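Alternansucrase (Leuconostoc mesenteroides, PDB 6HVG) is a family 70 glycoside hydrolase with a bound calcium ion, combining a TIM-barrel-type fold with choline-binding-like repeats built of short beta-hairpins. Local coordinates at residues T1292-D1297 and Y1324-D1329; D1313-D1318 and Y1356-N1361. One frame throughout, in Å; residues are numbered along the deposited sequence.

Interaction 1 (T1292-D1297 and Y1324-D1329); sequences TGFISD and YYFDKD
Phe1294, just past the chain's corner at Gly1293, sends its ring to Tyr1324 and Phe1326. The contact is wholly aromatic and bridges strands that are not paired: the CA atoms of Phe1294 and Tyr1324 lie 11.0 Å apart. Phe1294 CG stands beside the backbone N and opposite the carbonyl carbon (chi1 -60°), which carries the ring across this gap. Its leading atom, CE2, sits over one face of Tyr1324, 4.2 Å from Tyr1324 CD1, and the two rings form an edge-to-face pair with planes at 62° and centroids 5.6 Å apart. The same CE2 lies 4.1 Å from Phe1326 CZ, but here it comes at the edge of the Phe1326 ring, near its plane; the two phenylalanine side chains cross at about a right angle. All three rings are buried. Phe378 stacks on Phe1294, and Tyr1303 meets both phenylalanines. Beyond Phe1294, strand 1294-1296 runs on towards the surface, paired with strand 1301-1304. An aromatic reaching from one short hairpin to rings spaced two apart on the next is consistent with the stacked beta-hairpins of choline-binding-type repeats.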
loop_
_atom_site.group_PDB
_atom_site.type_symbol
_atom_site.label_atom_id
_atom_site.label_comp_id
_atom_site.label_asym_id
_atom_site.label_seq_id
_atom_site.Cartn_x
_atom_site.Cartn_y
_atom_site.Cartn_z
ATOM N N THR A 1292 -30.516 10.758 -34.723
ATOM C CA THR A 1292 -29.135 10.797 -34.292
ATOM C C THR A 1292 -28.211 11.143 -35.431
ATOM O O THR A 1292 -28.365 10.635 -36.527
ATOM C CB THR A 1292 -28.738 9.485 -33.585
ATOM O OG1 THR A 1292 -27.392 9.555 -33.121
ATOM C CG2 THR A 1292 -28.883 8.315 -34.510
ATOM N N GLY A 1293 -27.237 12.005 -35.159
ATOM C CA GLY A 1293 -26.258 12.351 -36.148
ATOM C C GLY A 1293 -25.992 13.821 -36.163
ATOM O O GLY A 1293 -26.601 14.599 -35.392
ATOM N N PHE A 1294 -25.098 14.210 -37.064
ATOM C CA PHE A 1294 -24.741 15.582 -37.270
ATOM C C PHE A 1294 -25.586 16.149 -38.418
ATOM O O PHE A 1294 -25.644 15.569 -39.485
ATOM C CB PHE A 1294 -23.273 15.668 -37.675
ATOM C CG PHE A 1294 -22.327 15.123 -36.671
ATOM C CD1 PHE A 1294 -22.080 13.783 -36.613
ATOM C CD2 PHE A 1294 -21.626 15.964 -35.794
ATOM C CE1 PHE A 1294 -21.181 13.275 -35.683
ATOM C CE2 PHE A 1294 -20.728 15.455 -34.867
ATOM C CZ PHE A 1294 -20.515 14.110 -34.811
ATOM N N ILE A 1295 -26.197 17.308 -38.200
ATOM C CA ILE A 1295 -26.972 17.966 -39.244
ATOM C C ILE A 1295 -26.549 19.422 -39.332
ATOM O O ILE A 1295 -26.515 20.106 -38.342
ATOM C CB ILE A 1295 -28.479 17.870 -38.972
ATOM C CG1 ILE A 1295 -29.260 18.365 -40.209
ATOM C CG2 ILE A 1295 -28.845 18.580 -37.666
ATOM C CD1 ILE A 1295 -30.762 18.200 -40.111
ATOM N N SER A 1296 -26.241 19.889 -40.529
ATOM C CA SER A 1296 -25.904 21.287 -40.765
ATOM C C SER A 1296 -27.162 22.099 -40.955
ATOM O O SER A 1296 -28.179 21.604 -41.446
ATOM C CB SER A 1296 -25.054 21.439 -42.034
ATOM O OG SER A 1296 -23.667 21.367 -41.769
ATOM N N ASP A 1297 -27.075 23.373 -40.577
ATOM C CA ASP A 1297 -28.068 24.385 -40.971
ATOM C C ASP A 1297 -27.355 25.726 -41.310
ATOM O O ASP A 1297 -26.124 25.805 -41.310
ATOM C CB ASP A 1297 -29.190 24.491 -39.930
ATOM C CG ASP A 1297 -28.785 25.244 -38.667
ATOM O OD1 ASP A 1297 -27.807 26.035 -38.689
ATOM O OD2 ASP A 1297 -29.475 25.080 -37.618
ATOM N N TYR A 1324 -15.414 17.161 -30.846
ATOM C CA TYR A 1324 -16.064 18.452 -31.095
ATOM C C TYR A 1324 -16.619 19.041 -29.800
ATOM O O TYR A 1324 -16.926 18.302 -28.861
ATOM C CB TYR A 1324 -17.222 18.251 -32.074
ATOM C CG TYR A 1324 -16.814 17.534 -33.337
ATOM C CD1 TYR A 1324 -16.827 16.154 -33.398
ATOM C CD2 TYR A 1324 -16.400 18.240 -34.451
ATOM C CE1 TYR A 1324 -16.444 15.490 -34.534
ATOM C CE2 TYR A 1324 -16.022 17.592 -35.600
ATOM C CZ TYR A 1324 -16.043 16.222 -35.639
ATOM O OH TYR A 1324 -15.645 15.581 -36.784
ATOM N N TYR A 1325 -16.748 20.364 -29.757
ATOM C CA TYR A 1325 -17.460 21.017 -28.668
ATOM C C TYR A 1325 -18.703 21.752 -29.200
ATOM O O TYR A 1325 -18.625 22.519 -30.153
ATOM C CB TYR A 1325 -16.550 22.008 -27.944
ATOM C CG TYR A 1325 -17.284 22.745 -26.882
ATOM C CD1 TYR A 1325 -17.760 22.084 -25.755
ATOM C CD2 TYR A 1325 -17.562 24.084 -27.004
ATOM C CE1 TYR A 1325 -18.489 22.752 -24.793
ATOM C CE2 TYR A 1325 -18.285 24.752 -26.039
ATOM C CZ TYR A 1325 -18.748 24.077 -24.952
ATOM O OH TYR A 1325 -19.443 24.742 -23.976
ATOM N N PHE A 1326 -19.842 21.499 -28.566
ATOM C CA PHE A 1326 -21.084 22.154 -28.902
ATOM C C PHE A 1326 -21.432 23.159 -27.814
ATOM O O PHE A 1326 -21.537 22.788 -26.638
ATOM C CB PHE A 1326 -22.222 21.113 -29.071
ATOM C CG PHE A 1326 -22.079 20.283 -30.306
ATOM C CD1 PHE A 1326 -21.170 19.260 -30.352
ATOM C CD2 PHE A 1326 -22.824 20.551 -31.435
ATOM C CE1 PHE A 1326 -21.013 18.507 -31.495
ATOM C CE2 PHE A 1326 -22.672 19.800 -32.580
ATOM C CZ PHE A 1326 -21.764 18.779 -32.615
ATOM N N ASP A 1327 -21.645 24.412 -28.221
ATOM C CA ASP A 1327 -21.904 25.520 -27.289
ATOM C C ASP A 1327 -23.288 25.470 -26.650
ATOM O O ASP A 1327 -24.095 24.578 -26.942
ATOM C CB ASP A 1327 -21.636 26.875 -27.974
ATOM C CG ASP A 1327 -22.573 27.173 -29.157
ATOM O OD1 ASP A 1327 -23.742 26.731 -29.143
ATOM O OD2 ASP A 1327 -22.143 27.877 -30.103
ATOM N N LYS A 1328 -23.555 26.429 -25.774
ATOM C CA LYS A 1328 -24.852 26.531 -25.121
ATOM C C LYS A 1328 -26.010 26.575 -26.106
ATOM O O LYS A 1328 -27.064 25.996 -25.847
ATOM C CB LYS A 1328 -24.892 27.785 -24.273
ATOM C CG LYS A 1328 -24.008 27.823 -23.031
ATOM C CD LYS A 1328 -24.103 29.193 -22.356
ATOM C CE LYS A 1328 -23.967 30.385 -23.334
ATOM N NZ LYS A 1328 -24.047 31.710 -22.669
ATOM N N ASP A 1329 -25.809 27.226 -27.245
ATOM C CA ASP A 1329 -26.863 27.343 -28.282
ATOM C C ASP A 1329 -27.123 26.075 -29.091
ATOM O O ASP A 1329 -28.111 25.987 -29.796
ATOM C CB ASP A 1329 -26.532 28.511 -29.221
ATOM C CG ASP A 1329 -26.567 29.867 -28.502
ATOM O OD1 ASP A 1329 -27.277 29.995 -27.489
ATOM O OD2 ASP A 1329 -25.887 30.807 -28.945
#

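Interaction 2 (D1313-D1318 and Y1356-N1361); sequences DTFIED and YYFMPN
Phe1315 lays the CE2-CZ end of its ring over one face of Tyr1356. Phe1315 CZ stands above the phenol plane, displaced toward its rim, and is 3.5 Å from Tyr1356 CZ and 3.6 Å from Tyr1356 CE1. Its neighbour Phe1315 CE2 lies 3.8 Å from Tyr1356 CE2, so a whole bond of the phenylalanine ring, rather than a single corner, rests on the tyrosine. With planes at 47° and centroids 4.9 Å apart, the pair is oblique, neither a parallel stack nor a T. The two side chains arrive from opposite directions, closing a span of 11.3 Å between Phe1315 CA and Tyr1356 CA; in Tyr1356, CG lies beside the backbone N and opposite the carbonyl carbon (chi1 -68°), bringing the ring face into Phe1315's path. Phe1358 completes the trio: Phe1315 CE2 lies at the edge of the Phe1358 ring, near its plane, 4.2 Å from Phe1358 CZ. No hydrogen bond joins the two segments, and the hydroxyl of Tyr1356 is hydrogen-bonded instead to the backbone carbonyl O of Arg1352. Val1345 touches all three rings, while Tyr1325 packs against both phenylalanines. Just before Phe1315, Asp1313 and Thr1314 both face Phe1326 in a G1 beta bulge, where strand 1314-1317 pairs with strand 1323-1326. Together these contacts join that hairpin to the following one, 1342-1345 with 1354-1357, through interlocking aromatic rings, an arrangement consistent with the beta-solenoid of cell-wall-binding and choline-binding repeats.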
loop_
_atom_site.group_PDB
_atom_site.type_symbol
_atom_site.label_atom_id
_atom_site.label_comp_id
_atom_site.label_asym_id
_atom_site.label_seq_id
_atom_site.Cartn_x
_atom_site.Cartn_y
_atom_site.Cartn_z
ATOM N N ASP A 1313 -23.675 22.383 -24.849
ATOM C CA ASP A 1313 -22.713 22.598 -23.774
ATOM C C ASP A 1313 -22.088 21.263 -23.379
ATOM O O ASP A 1313 -22.232 20.801 -22.255
ATOM C CB ASP A 1313 -23.405 23.290 -22.597
ATOM C CG ASP A 1313 -22.452 23.678 -21.484
ATOM O OD1 ASP A 1313 -21.252 23.919 -21.760
ATOM O OD2 ASP A 1313 -22.947 23.769 -20.328
ATOM N N THR A 1314 -21.438 20.638 -24.349
ATOM C CA THR A 1314 -20.891 19.311 -24.165
ATOM C C THR A 1314 -19.888 18.983 -25.253
ATOM O O THR A 1314 -19.951 19.524 -26.346
ATOM C CB THR A 1314 -21.988 18.252 -24.178
ATOM O OG1 THR A 1314 -21.482 17.035 -23.656
ATOM C CG2 THR A 1314 -22.477 17.998 -25.576
ATOM N N PHE A 1315 -18.968 18.094 -24.935
ATOM C CA PHE A 1315 -17.999 17.588 -25.905
ATOM C C PHE A 1315 -18.537 16.284 -26.491
ATOM O O PHE A 1315 -19.150 15.505 -25.790
ATOM C CB PHE A 1315 -16.657 17.342 -25.219
ATOM C CG PHE A 1315 -15.835 18.583 -25.024
ATOM C CD1 PHE A 1315 -16.007 19.401 -23.921
ATOM C CD2 PHE A 1315 -14.872 18.919 -25.953
ATOM C CE1 PHE A 1315 -15.212 20.530 -23.750
ATOM C CE2 PHE A 1315 -14.086 20.037 -25.793
ATOM C CZ PHE A 1315 -14.266 20.849 -24.703
ATOM N N ILE A 1316 -18.330 16.074 -27.774
ATOM C CA ILE A 1316 -18.887 14.918 -28.484
ATOM C C ILE A 1316 -17.826 14.354 -29.402
ATOM O O ILE A 1316 -17.086 15.104 -30.064
ATOM C CB ILE A 1316 -20.108 15.304 -29.358
ATOM C CG1 ILE A 1316 -21.288 15.770 -28.505
ATOM C CG2 ILE A 1316 -20.548 14.132 -30.225
ATOM C CD1 ILE A 1316 -21.994 14.666 -27.720
ATOM N N GLU A 1317 -17.753 13.032 -29.427
ATOM C CA GLU A 1317 -16.792 12.328 -30.268
ATOM C C GLU A 1317 -17.518 11.601 -31.390
ATOM O O GLU A 1317 -18.464 10.870 -31.125
ATOM C CB GLU A 1317 -16.016 11.308 -29.430
ATOM C CG GLU A 1317 -14.922 10.588 -30.204
ATOM C CD GLU A 1317 -14.248 9.483 -29.425
ATOM O OE1 GLU A 1317 -14.744 9.124 -28.338
ATOM O OE2 GLU A 1317 -13.197 8.994 -29.910
ATOM N N ASP A 1318 -17.051 11.763 -32.622
ATOM C CA ASP A 1318 -17.674 11.079 -33.742
ATOM C C ASP A 1318 -17.147 9.659 -33.902
ATOM O O ASP A 1318 -16.327 9.207 -33.125
ATOM C CB ASP A 1318 -17.578 11.924 -35.050
ATOM C CG ASP A 1318 -16.200 11.890 -35.718
ATOM O OD1 ASP A 1318 -15.458 10.893 -35.589
ATOM O OD2 ASP A 1318 -15.889 12.872 -36.410
ATOM N N TYR A 1356 -9.073 25.446 -26.006
ATOM C CA TYR A 1356 -9.040 24.453 -27.072
ATOM C C TYR A 1356 -8.774 25.081 -28.420
ATOM O O TYR A 1356 -8.945 26.284 -28.575
ATOM C CB TYR A 1356 -10.363 23.725 -27.085
ATOM C CG TYR A 1356 -10.574 22.858 -25.875
ATOM C CD1 TYR A 1356 -11.052 23.385 -24.668
ATOM C CD2 TYR A 1356 -10.283 21.503 -25.923
ATOM C CE1 TYR A 1356 -11.262 22.568 -23.566
ATOM C CE2 TYR A 1356 -10.470 20.682 -24.817
ATOM C CZ TYR A 1356 -10.974 21.215 -23.663
ATOM O OH TYR A 1356 -11.156 20.398 -22.605
ATOM N N TYR A 1357 -8.327 24.274 -29.372
ATOM C CA TYR A 1357 -8.093 24.720 -30.740
ATOM C C TYR A 1357 -9.026 23.962 -31.713
ATOM O O TYR A 1357 -8.789 22.800 -32.018
ATOM C CB TYR A 1357 -6.643 24.441 -31.088
ATOM C CG TYR A 1357 -6.114 25.075 -32.361
ATOM C CD1 TYR A 1357 -6.491 24.612 -33.601
ATOM C CD2 TYR A 1357 -5.168 26.089 -32.315
ATOM C CE1 TYR A 1357 -5.970 25.183 -34.765
ATOM C CE2 TYR A 1357 -4.629 26.638 -33.464
ATOM C CZ TYR A 1357 -5.036 26.202 -34.681
ATOM O OH TYR A 1357 -4.491 26.768 -35.813
ATOM N N PHE A 1358 -10.101 24.597 -32.164
ATOM C CA PHE A 1358 -11.021 23.946 -33.116
ATOM C C PHE A 1358 -10.770 24.386 -34.548
ATOM O O PHE A 1358 -10.589 25.565 -34.808
ATOM C CB PHE A 1358 -12.475 24.210 -32.749
ATOM C CG PHE A 1358 -12.827 23.745 -31.389
ATOM C CD1 PHE A 1358 -12.930 22.391 -31.149
ATOM C CD2 PHE A 1358 -13.023 24.623 -30.353
ATOM C CE1 PHE A 1358 -13.256 21.895 -29.893
ATOM C CE2 PHE A 1358 -13.337 24.150 -29.083
ATOM C CZ PHE A 1358 -13.443 22.779 -28.844
ATOM N N MET A 1359 -10.790 23.428 -35.476
ATOM C CA MET A 1359 -10.457 23.713 -36.862
ATOM C C MET A 1359 -11.683 24.237 -37.604
ATOM O O MET A 1359 -12.748 24.381 -37.018
ATOM C CB MET A 1359 -9.858 22.465 -37.500
ATOM C CG MET A 1359 -8.640 21.946 -36.729
ATOM S SD MET A 1359 -7.635 20.861 -37.751
ATOM C CE MET A 1359 -7.371 19.409 -36.764
ATOM N N PRO A 1360 -11.552 24.597 -38.878
ATOM C CA PRO A 1360 -12.732 25.149 -39.552
ATOM C C PRO A 1360 -13.876 24.127 -39.660
ATOM O O PRO A 1360 -15.029 24.524 -39.736
ATOM C CB PRO A 1360 -12.213 25.515 -40.935
ATOM C CG PRO A 1360 -10.736 25.606 -40.810
ATOM C CD PRO A 1360 -10.347 24.662 -39.716
ATOM N N ASN A 1361 -13.538 22.833 -39.666
ATOM C CA ASN A 1361 -14.528 21.774 -39.644
ATOM C C ASN A 1361 -14.859 21.307 -38.234
ATOM O O ASN A 1361 -15.544 20.298 -38.048
ATOM C CB ASN A 1361 -14.077 20.579 -40.494
ATOM C CG ASN A 1361 -12.785 19.988 -40.010
ATOM O OD1 ASN A 1361 -12.256 20.390 -38.979
ATOM N ND2 ASN A 1361 -12.255 19.055 -40.762
#

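Interactions 1 and 2 are buried and follow one pattern: a phenylalanine of one hairpin meets a tyrosine and a phenylalanine two residues apart in a later one. Hairpin 1314-1317/1323-1326 takes part in both, receiving a ring in interaction 1 through its second strand and supplying one in interaction 2 through its first. The centres are about 9 Å apart. Direct ties across them include Tyr1324 OH with Asp1318 OD2, a probable hydrogen bond of 2.7 Å, and Tyr1325 CB packed on the Phe1358 ring. The chemistry differs mainly in ring pairing: edge-to-face in interaction 1, closer and oblique in interaction 2. Close to interaction 1 the chain reaches solvent, Ile1295 partly and Ser1296 more fully.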